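Local atomic coordinates of putative glutaryl-CoA dehydrogenase (Thermus thermophilus, PDB entry 2EBA), a protein that is a flavoprotein of the acyl-CoA dehydrogenase family that binds flavin-adenine dinucleotide. Residues Ala22-Ala30 with Leu47-Phe56; Leu57-Gly66 with Glu110-Ala121. All coordinates share one frame; numbering follows the deposited sequence.

Contact 1 of 2, residues Ala22-Ala30 with Leu47-Phe56; sequences ARRFLEKEA and LIPRFAELGF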
loop_
_atom_site.group_PDB
_atom_site.type_symbol
_atom_site.label_atom_id
_atom_site.label_comp_id
_atom_site.label_asym_id
_atom_site.label_seq_id
_atom_site.Cartn_x
_atom_site.Cartn_y
_atom_site.Cartn_z
ATOM N N ALA A 22 17.936 11.778 -29.732
ATOM C CA ALA A 22 16.631 12.240 -29.309
ATOM C C ALA A 22 16.849 13.160 -28.089
ATOM O O ALA A 22 16.285 14.261 -28.029
ATOM C CB ALA A 22 15.778 11.068 -28.890
ATOM N N ARG A 23 17.662 12.734 -27.107
ATOM C CA ARG A 23 17.917 13.519 -25.895
ATOM C C ARG A 23 18.679 14.804 -26.309
ATOM O O ARG A 23 18.385 15.868 -25.760
ATOM C CB ARG A 23 18.768 12.679 -24.902
ATOM C CG ARG A 23 19.202 13.469 -23.664
ATOM C CD ARG A 23 19.594 12.655 -22.401
ATOM N NE ARG A 23 18.651 11.582 -22.080
ATOM C CZ ARG A 23 18.683 10.840 -20.969
ATOM N NH1 ARG A 23 19.614 11.051 -20.036
ATOM N NH2 ARG A 23 17.800 9.862 -20.800
ATOM N N ARG A 24 19.621 14.761 -27.250
ATOM C CA ARG A 24 20.318 16.002 -27.627
ATOM C C ARG A 24 19.320 17.003 -28.221
ATOM O O ARG A 24 19.299 18.162 -27.844
ATOM C CB ARG A 24 21.407 15.758 -28.679
ATOM C CG ARG A 24 22.725 15.438 -28.019
ATOM C CD ARG A 24 23.863 15.523 -29.008
ATOM N NE ARG A 24 24.405 14.195 -29.276
ATOM C CZ ARG A 24 24.153 13.485 -30.369
ATOM N NH1 ARG A 24 23.359 13.993 -31.310
ATOM N NH2 ARG A 24 24.655 12.264 -30.503
ATOM N N PHE A 25 18.489 16.553 -29.158
ATOM C CA PHE A 25 17.513 17.452 -29.752
ATOM C C PHE A 25 16.571 18.048 -28.719
ATOM O O PHE A 25 16.501 19.264 -28.591
ATOM C CB PHE A 25 16.770 16.706 -30.840
ATOM C CG PHE A 25 15.401 17.191 -31.080
ATOM C CD1 PHE A 25 15.167 18.505 -31.499
ATOM C CD2 PHE A 25 14.324 16.347 -30.875
ATOM C CE1 PHE A 25 13.855 18.969 -31.694
ATOM C CE2 PHE A 25 13.021 16.795 -31.079
ATOM C CZ PHE A 25 12.791 18.117 -31.486
ATOM N N LEU A 26 15.908 17.193 -27.954
ATOM C CA LEU A 26 14.952 17.653 -26.953
ATOM C C LEU A 26 15.475 18.525 -25.849
ATOM O O LEU A 26 14.742 19.340 -25.262
ATOM C CB LEU A 26 14.301 16.462 -26.302
ATOM C CG LEU A 26 13.407 15.761 -27.273
ATOM C CD1 LEU A 26 13.210 14.362 -26.739
ATOM C CD2 LEU A 26 12.101 16.532 -27.408
ATOM N N GLU A 27 16.738 18.299 -25.542
ATOM C CA GLU A 27 17.397 18.985 -24.466
ATOM C C GLU A 27 17.804 20.379 -24.824
ATOM O O GLU A 27 17.923 21.258 -23.953
ATOM C CB GLU A 27 18.622 18.198 -24.078
ATOM C CG GLU A 27 19.077 18.482 -22.697
ATOM C CD GLU A 27 19.378 17.191 -21.990
ATOM O OE1 GLU A 27 20.384 16.529 -22.330
ATOM O OE2 GLU A 27 18.584 16.815 -21.109
ATOM N N LYS A 28 18.070 20.625 -26.094
ATOM C CA LYS A 28 18.464 21.961 -26.413
ATOM C C LYS A 28 17.260 22.704 -26.984
ATOM O O LYS A 28 17.174 23.925 -26.871
ATOM C CB LYS A 28 19.627 21.962 -27.386
ATOM C CG LYS A 28 19.292 22.375 -28.784
ATOM C CD LYS A 28 20.527 23.070 -29.315
ATOM C CE LYS A 28 20.378 23.457 -30.768
ATOM N NZ LYS A 28 21.244 24.653 -30.955
ATOM N N GLU A 29 16.315 21.973 -27.572
ATOM C CA GLU A 29 15.171 22.610 -28.205
ATOM C C GLU A 29 13.840 22.584 -27.479
ATOM O O GLU A 29 12.974 23.399 -27.799
ATOM C CB GLU A 29 14.982 22.057 -29.603
ATOM C CG GLU A 29 15.820 22.750 -30.646
ATOM C CD GLU A 29 15.579 22.200 -32.045
ATOM O OE1 GLU A 29 16.549 21.695 -32.648
ATOM O OE2 GLU A 29 14.424 22.258 -32.547
ATOM N N ALA A 30 13.648 21.669 -26.532
ATOM C CA ALA A 30 12.352 21.601 -25.860
ATOM C C ALA A 30 12.372 21.749 -24.337
ATOM O O ALA A 30 11.546 22.480 -23.785
ATOM C CB ALA A 30 11.623 20.303 -26.240
ATOM N N LEU A 47 7.580 22.199 -33.302
ATOM C CA LEU A 47 8.476 21.119 -33.021
ATOM C C LEU A 47 8.062 19.898 -33.833
ATOM O O LEU A 47 8.847 18.951 -33.960
ATOM C CB LEU A 47 8.471 20.884 -31.526
ATOM C CG LEU A 47 9.801 20.950 -30.736
ATOM C CD1 LEU A 47 10.753 22.049 -31.268
ATOM C CD2 LEU A 47 9.469 21.271 -29.271
ATOM N N ILE A 48 6.853 19.920 -34.385
ATOM C CA ILE A 48 6.383 18.813 -35.197
ATOM C C ILE A 48 7.317 18.616 -36.414
ATOM O O ILE A 48 7.687 17.487 -36.743
ATOM C CB ILE A 48 4.971 19.074 -35.669
ATOM C CG1 ILE A 48 4.068 19.147 -34.440
ATOM C CG2 ILE A 48 4.528 18.015 -36.651
ATOM C CD1 ILE A 48 2.720 19.673 -34.716
ATOM N N PRO A 49 7.678 19.710 -37.093
ATOM C CA PRO A 49 8.577 19.480 -38.224
ATOM C C PRO A 49 9.920 18.936 -37.721
ATOM O O PRO A 49 10.563 18.132 -38.425
ATOM C CB PRO A 49 8.715 20.874 -38.884
ATOM C CG PRO A 49 7.787 21.783 -38.064
ATOM C CD PRO A 49 6.843 20.902 -37.336
ATOM N N ARG A 50 10.345 19.322 -36.523
ATOM C CA ARG A 50 11.620 18.827 -35.984
ATOM C C ARG A 50 11.489 17.306 -35.722
ATOM O O ARG A 50 12.408 16.559 -36.017
ATOM C CB ARG A 50 11.999 19.512 -34.668
ATOM C CG ARG A 50 12.253 20.997 -34.863
ATOM C CD ARG A 50 13.382 21.285 -35.844
ATOM N NE ARG A 50 14.665 20.975 -35.235
ATOM C CZ ARG A 50 15.415 19.923 -35.551
ATOM N NH1 ARG A 50 15.003 19.054 -36.488
ATOM N NH2 ARG A 50 16.566 19.720 -34.923
ATOM N N PHE A 51 10.365 16.855 -35.154
ATOM C CA PHE A 51 10.171 15.415 -34.876
ATOM C C PHE A 51 10.193 14.663 -36.191
ATOM O O PHE A 51 10.725 13.565 -36.263
ATOM C CB PHE A 51 8.821 15.115 -34.235
ATOM C CG PHE A 51 8.615 15.730 -32.893
ATOM C CD1 PHE A 51 9.674 16.180 -32.118
ATOM C CD2 PHE A 51 7.332 15.846 -32.391
ATOM C CE1 PHE A 51 9.428 16.744 -30.868
ATOM C CE2 PHE A 51 7.094 16.393 -31.146
ATOM C CZ PHE A 51 8.131 16.843 -30.394
ATOM N N ALA A 52 9.555 15.248 -37.206
ATOM C CA ALA A 52 9.484 14.627 -38.528
ATOM C C ALA A 52 10.904 14.436 -39.037
ATOM O O ALA A 52 11.285 13.354 -39.472
ATOM C CB ALA A 52 8.696 15.510 -39.475
ATOM N N GLU A 53 11.695 15.495 -38.945
ATOM C CA GLU A 53 13.084 15.449 -39.380
ATOM C C GLU A 53 13.940 14.428 -38.635
ATOM O O GLU A 53 14.908 13.897 -39.185
ATOM C CB GLU A 53 13.705 16.832 -39.243
ATOM C CG GLU A 53 13.504 17.683 -40.458
ATOM C CD GLU A 53 13.295 19.139 -40.114
ATOM O OE1 GLU A 53 13.966 19.639 -39.185
ATOM O OE2 GLU A 53 12.461 19.789 -40.780
ATOM N N LEU A 54 13.594 14.156 -37.385
ATOM C CA LEU A 54 14.352 13.183 -36.608
ATOM C C LEU A 54 13.814 11.783 -36.793
ATOM O O LEU A 54 14.397 10.819 -36.297
ATOM C CB LEU A 54 14.349 13.539 -35.120
ATOM C CG LEU A 54 15.351 14.631 -34.766
ATOM C CD1 LEU A 54 14.823 16.013 -35.120
ATOM C CD2 LEU A 54 15.632 14.537 -33.297
ATOM N N GLY A 55 12.703 11.676 -37.520
ATOM C CA GLY A 55 12.100 10.378 -37.770
ATOM C C GLY A 55 11.275 9.841 -36.629
ATOM O O GLY A 55 11.050 8.633 -36.544
ATOM N N PHE A 56 10.811 10.740 -35.766
ATOM C CA PHE A 56 9.985 10.401 -34.625
ATOM C C PHE A 56 8.596 10.033 -35.038
ATOM O O PHE A 56 7.830 9.494 -34.239
ATOM C CB PHE A 56 9.819 11.587 -33.702
ATOM C CG PHE A 56 11.000 11.870 -32.865
ATOM C CD1 PHE A 56 12.150 11.096 -32.955
ATOM C CD2 PHE A 56 10.954 12.918 -31.943
ATOM C CE1 PHE A 56 13.224 11.346 -32.144
ATOM C CE2 PHE A 56 12.044 13.185 -31.111
ATOM C CZ PHE A 56 13.175 12.400 -31.210
#
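The E29 carboxylate is held side-on by R50, each oxygen with its own donor: R50 NE reaches E29 OE2 at 3.0 Å, on the syn lone pair, and R50 NH2 reaches E29 OE1 at 3.0 Å. A weaker branch runs from NE to OE1. The two flat groups are not coplanar, and the NE bond leaves the guanidinium plane, so the grip is twisted. The bends of the R50 chain at chi2 and chi3 fold the guanidinium back alongside its own helix, where NH1 makes a weak bond to E53 OE1. This salt-bridge network edges an apolar core in which F25 is the wedge. With CG anti to the backbone N (chi1 152°), its ring projects between the helices. R50 CB packs 3.5 Å from F25 CE1, while L54 lies on one face of the ring, although the exact placement of its methyls is doubtful in the model. The rim meets two more aromatics. F51 CD1 stands 3.6 Å from F25 CE2, rim to rim, with the planes 82° apart; F56 CE2 approaches that same F25 CE2 obliquely. Smaller residues close the ends, A22 CB against F56 CZ (3.7 Å) and A30 CB against L47 CD2 (3.8 Å). Just after the helix, G55 takes positive phi in a Schellman motif, and F56, the next residue, points back to the first helix. Behind the pair, helices 72-85 and 87-107 continue the packing, with L82, F92 and V93 against F51. The axes of the segments 22-29 and 48-54 come within 11.7 Å, with their N-to-C directions 164° apart. The result is a nearly antiparallel helix pair with an aromatic cluster at its interface, part of the all-helical N-terminal domain of the acyl-CoA dehydrogenase fold.

Contact 2 of 2, residues Leu57-Gly66 with Glu110-Ala121; sequences LGPTLPPEYG and EEQKREFLPKLA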
loop_
_atom_site.group_PDB
_atom_site.type_symbol
_atom_site.label_atom_id
_atom_site.label_comp_id
_atom_site.label_asym_id
_atom_site.label_seq_id
_atom_site.Cartn_x
_atom_site.Cartn_y
_atom_site.Cartn_z
ATOM N N LEU A 57 8.231 10.357 -36.266
ATOM C CA LEU A 57 6.885 10.077 -36.663
ATOM C C LEU A 57 6.710 8.769 -37.389
ATOM O O LEU A 57 7.068 8.639 -38.587
ATOM C CB LEU A 57 6.401 11.238 -37.484
ATOM C CG LEU A 57 5.819 12.399 -36.642
ATOM C CD1 LEU A 57 6.502 12.597 -35.247
ATOM C CD2 LEU A 57 5.995 13.692 -37.469
ATOM N N GLY A 58 6.101 7.820 -36.674
ATOM C CA GLY A 58 5.883 6.498 -37.215
ATOM C C GLY A 58 7.245 5.897 -37.482
ATOM O O GLY A 58 7.504 5.414 -38.581
ATOM N N PRO A 59 8.127 5.853 -36.461
ATOM C CA PRO A 59 9.466 5.298 -36.650
ATOM C C PRO A 59 9.606 3.903 -37.222
ATOM O O PRO A 59 10.539 3.647 -37.988
ATOM C CB PRO A 59 10.113 5.448 -35.277
ATOM C CG PRO A 59 8.978 5.415 -34.347
ATOM C CD PRO A 59 7.834 6.087 -35.035
ATOM N N THR A 60 8.671 3.015 -36.896
ATOM C CA THR A 60 8.779 1.648 -37.376
ATOM C C THR A 60 8.235 1.397 -38.775
ATOM O O THR A 60 8.497 0.352 -39.360
ATOM C CB THR A 60 8.076 0.690 -36.425
ATOM O OG1 THR A 60 6.667 0.909 -36.514
ATOM C CG2 THR A 60 8.533 0.944 -34.989
ATOM N N LEU A 61 7.464 2.335 -39.309
ATOM C CA LEU A 61 6.912 2.129 -40.636
ATOM C C LEU A 61 7.962 2.099 -41.752
ATOM O O LEU A 61 9.012 2.730 -41.654
ATOM C CB LEU A 61 5.847 3.186 -40.918
ATOM C CG LEU A 61 4.653 3.073 -39.959
ATOM C CD1 LEU A 61 3.519 3.980 -40.438
ATOM C CD2 LEU A 61 4.170 1.629 -39.905
ATOM N N PRO A 62 7.681 1.350 -42.831
ATOM C CA PRO A 62 8.539 1.170 -44.007
ATOM C C PRO A 62 8.917 2.463 -44.714
ATOM O O PRO A 62 8.066 3.316 -44.972
ATOM C CB PRO A 62 7.708 0.264 -44.907
ATOM C CG PRO A 62 6.858 -0.499 -43.938
ATOM C CD PRO A 62 6.437 0.578 -42.986
ATOM N N PRO A 63 10.210 2.625 -45.042
ATOM C CA PRO A 63 10.691 3.825 -45.728
ATOM C C PRO A 63 9.883 4.101 -46.994
ATOM O O PRO A 63 9.820 5.242 -47.455
ATOM C CB PRO A 63 12.147 3.487 -46.039
ATOM C CG PRO A 63 12.528 2.589 -44.917
ATOM C CD PRO A 63 11.319 1.691 -44.788
ATOM N N GLU A 64 9.264 3.057 -47.542
ATOM C CA GLU A 64 8.458 3.198 -48.756
ATOM C C GLU A 64 7.376 4.244 -48.567
ATOM O O GLU A 64 7.063 5.012 -49.479
ATOM C CB GLU A 64 7.742 1.908 -49.104
ATOM C CG GLU A 64 8.509 0.660 -48.899
ATOM C CD GLU A 64 7.649 -0.522 -49.239
ATOM O OE1 GLU A 64 7.138 -0.567 -50.382
ATOM O OE2 GLU A 64 7.469 -1.395 -48.366
ATOM N N TYR A 65 6.792 4.239 -47.376
ATOM C CA TYR A 65 5.720 5.157 -47.052
ATOM C C TYR A 65 6.216 6.377 -46.301
ATOM O O TYR A 65 5.426 7.148 -45.753
ATOM C CB TYR A 65 4.661 4.412 -46.257
ATOM C CG TYR A 65 3.980 3.332 -47.063
ATOM C CD1 TYR A 65 3.039 3.659 -48.044
ATOM C CD2 TYR A 65 4.284 1.991 -46.859
ATOM C CE1 TYR A 65 2.411 2.676 -48.798
ATOM C CE2 TYR A 65 3.662 0.996 -47.609
ATOM C CZ TYR A 65 2.722 1.347 -48.578
ATOM O OH TYR A 65 2.079 0.368 -49.309
ATOM N N GLY A 66 7.535 6.548 -46.286
ATOM C CA GLY A 66 8.132 7.689 -45.626
ATOM C C GLY A 66 8.514 7.423 -44.192
ATOM O O GLY A 66 8.818 8.355 -43.449
ATOM N N GLU A 110 -4.443 0.963 -50.606
ATOM C CA GLU A 110 -3.130 1.347 -51.098
ATOM C C GLU A 110 -3.128 2.838 -51.428
ATOM O O GLU A 110 -2.098 3.511 -51.344
ATOM C CB GLU A 110 -2.775 0.533 -52.342
ATOM C CG GLU A 110 -1.312 0.616 -52.715
ATOM C CD GLU A 110 -0.416 0.326 -51.531
ATOM O OE1 GLU A 110 -0.578 -0.745 -50.902
ATOM O OE2 GLU A 110 0.446 1.171 -51.228
ATOM N N GLU A 111 -4.304 3.338 -51.795
ATOM C CA GLU A 111 -4.494 4.738 -52.150
ATOM C C GLU A 111 -4.366 5.614 -50.907
ATOM O O GLU A 111 -3.707 6.651 -50.930
ATOM C CB GLU A 111 -5.878 4.919 -52.788
ATOM C CG GLU A 111 -6.180 6.327 -53.291
ATOM C CD GLU A 111 -7.630 6.489 -53.726
ATOM O OE1 GLU A 111 -8.414 5.536 -53.526
ATOM O OE2 GLU A 111 -7.991 7.565 -54.256
ATOM N N GLN A 112 -4.996 5.186 -49.818
ATOM C CA GLN A 112 -4.945 5.938 -48.569
ATOM C C GLN A 112 -3.531 5.917 -48.006
ATOM O O GLN A 112 -3.072 6.897 -47.424
ATOM C CB GLN A 112 -5.928 5.352 -47.546
ATOM C CG GLN A 112 -7.362 5.303 -48.050
ATOM C CD GLN A 112 -8.299 4.532 -47.138
ATOM O OE1 GLN A 112 -7.948 3.489 -46.594
ATOM N NE2 GLN A 112 -9.512 5.037 -46.986
ATOM N N LYS A 113 -2.836 4.802 -48.200
ATOM C CA LYS A 113 -1.476 4.678 -47.698
ATOM C C LYS A 113 -0.499 5.586 -48.426
ATOM O O LYS A 113 0.276 6.300 -47.791
ATOM C CB LYS A 113 -1.009 3.224 -47.780
ATOM C CG LYS A 113 -1.681 2.326 -46.757
ATOM C CD LYS A 113 -1.087 0.924 -46.734
ATOM C CE LYS A 113 -1.372 0.139 -48.009
ATOM N NZ LYS A 113 -0.803 -1.243 -47.950
ATOM N N ARG A 114 -0.539 5.568 -49.757
ATOM C CA ARG A 114 0.351 6.408 -50.556
ATOM C C ARG A 114 0.008 7.886 -50.399
ATOM O O ARG A 114 0.871 8.756 -50.456
ATOM C CB ARG A 114 0.242 6.063 -52.037
ATOM C CG ARG A 114 0.582 4.642 -52.431
ATOM C CD ARG A 114 0.997 4.645 -53.904
ATOM N NE ARG A 114 0.709 3.398 -54.616
ATOM C CZ ARG A 114 1.107 2.190 -54.224
ATOM N NH1 ARG A 114 0.790 1.128 -54.956
ATOM N NH2 ARG A 114 1.811 2.040 -53.105
ATOM N N GLU A 115 -1.271 8.154 -50.205
ATOM C CA GLU A 115 -1.774 9.508 -50.072
ATOM C C GLU A 115 -1.473 10.198 -48.733
ATOM O O GLU A 115 -1.063 11.359 -48.698
ATOM C CB GLU A 115 -3.285 9.470 -50.316
ATOM C CG GLU A 115 -3.992 10.807 -50.362
ATOM C CD GLU A 115 -5.500 10.634 -50.464
ATOM O OE1 GLU A 115 -6.201 11.668 -50.563
ATOM O OE2 GLU A 115 -5.981 9.470 -50.442
ATOM N N PHE A 116 -1.654 9.481 -47.634
ATOM C CA PHE A 116 -1.444 10.088 -46.330
ATOM C C PHE A 116 -0.144 9.828 -45.588
ATOM O O PHE A 116 0.490 10.769 -45.097
ATOM C CB PHE A 116 -2.612 9.722 -45.421
ATOM C CG PHE A 116 -3.943 10.149 -45.964
ATOM C CD1 PHE A 116 -4.188 11.483 -46.253
ATOM C CD2 PHE A 116 -4.943 9.219 -46.204
ATOM C CE1 PHE A 116 -5.403 11.886 -46.770
ATOM C CE2 PHE A 116 -6.165 9.620 -46.721
ATOM C CZ PHE A 116 -6.393 10.956 -47.003
ATOM N N LEU A 117 0.255 8.565 -45.515
ATOM C CA LEU A 117 1.447 8.189 -44.769
ATOM C C LEU A 117 2.695 9.058 -44.939
ATOM O O LEU A 117 3.343 9.400 -43.947
ATOM C CB LEU A 117 1.771 6.706 -45.012
ATOM C CG LEU A 117 0.694 5.739 -44.484
ATOM C CD1 LEU A 117 1.104 4.280 -44.687
ATOM C CD2 LEU A 117 0.459 6.016 -43.014
ATOM N N PRO A 118 3.043 9.443 -46.185
ATOM C CA PRO A 118 4.238 10.275 -46.356
ATOM C C PRO A 118 4.098 11.684 -45.803
ATOM O O PRO A 118 5.064 12.251 -45.298
ATOM C CB PRO A 118 4.451 10.265 -47.864
ATOM C CG PRO A 118 3.895 8.946 -48.267
ATOM C CD PRO A 118 2.611 8.907 -47.485
ATOM N N LYS A 119 2.900 12.250 -45.908
ATOM C CA LYS A 119 2.652 13.591 -45.406
ATOM C C LYS A 119 2.642 13.586 -43.890
ATOM O O LYS A 119 3.097 14.531 -43.257
ATOM C CB LYS A 119 1.320 14.115 -45.936
ATOM C CG LYS A 119 1.314 14.304 -47.435
ATOM C CD LYS A 119 0.039 14.962 -47.911
ATOM C CE LYS A 119 0.049 15.149 -49.435
ATOM N NZ LYS A 119 0.216 13.847 -50.161
ATOM N N LEU A 120 2.112 12.505 -43.322
ATOM C CA LEU A 120 2.047 12.329 -41.874
ATOM C C LEU A 120 3.447 12.101 -41.328
ATOM O O LEU A 120 3.835 12.664 -40.306
ATOM C CB LEU A 120 1.185 11.117 -41.533
ATOM C CG LEU A 120 -0.306 11.179 -41.865
ATOM C CD1 LEU A 120 -0.948 9.814 -41.618
ATOM C CD2 LEU A 120 -0.970 12.246 -41.024
ATOM N N ALA A 121 4.205 11.262 -42.024
ATOM C CA ALA A 121 5.566 10.940 -41.635
ATOM C C ALA A 121 6.458 12.180 -41.622
ATOM O O ALA A 121 7.380 12.287 -40.813
ATOM C CB ALA A 121 6.126 9.903 -42.584
HETATM O O HOH W 1 9.211 11.048 -39.014
#
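Y65 lies along helix 110-121 and joins the two characters of this contact, a close-packed backbone end and a charged outer end. At the close-packed end the loop backbone presses on the last turns of the helix. G66 O is 3.2 Å from A121 CB; with no side chain, G66 can lie close against P118 CA and A121 CB. Y65 O stands 3.3 Å from P118 N, at the kink of the helix. P118 N has no hydrogen to offer, and Y65 O instead receives a CA-H...O contact from P118 CA at 3.4 Å. L117 CD1 packs obliquely against the ring, 3.8 Å from Y65 CG. Farther along, L57 CB touches A121 O, and a water bonds to both L57 N (3.0 Å) and A121 O (2.9 Å), bridging the segments where their backbones do not bond directly. The looser side lies toward solvent, where R114 is exposed and E110 partly so. There the tyrosine hydroxyl donates to the syn lone pair of E110, with Y65 OH 2.6 Å from E110 OE2 and the carboxylate oxygen near the ring plane at its edge. E110 bends at chi2 (50°), bringing its carboxylate back over its own helix, where K113 NZ bonds weakly to OE1 and R114 NH2 forms a salt bridge with OE2. Two cations and a phenol donor around one carboxylate would probably stabilise its ionised form.

In the fold
From the N terminus, the chain leaves helix 13-29, passes through helix 31-39 and returns in helix 48-54; contact 1 closes that excursion. The next residues enter the loop 57-66, then run through helices 72-85 and 87-107 before helix 110-121 comes back against the loop in contact 2. The two closures follow in series, neither nesting nor crossing. They adjoin where the chain passes from one to the other, F51 CB lying 3.6 Å from L57 CD1. Separately, helix 48-54 touches the end of helix 110-121, with A52 CB 3.7 Å from A121 O. Together they tie the first and last helices of the N-terminal domain to its middle, with helices 72-85 and 87-107 touching both contacts.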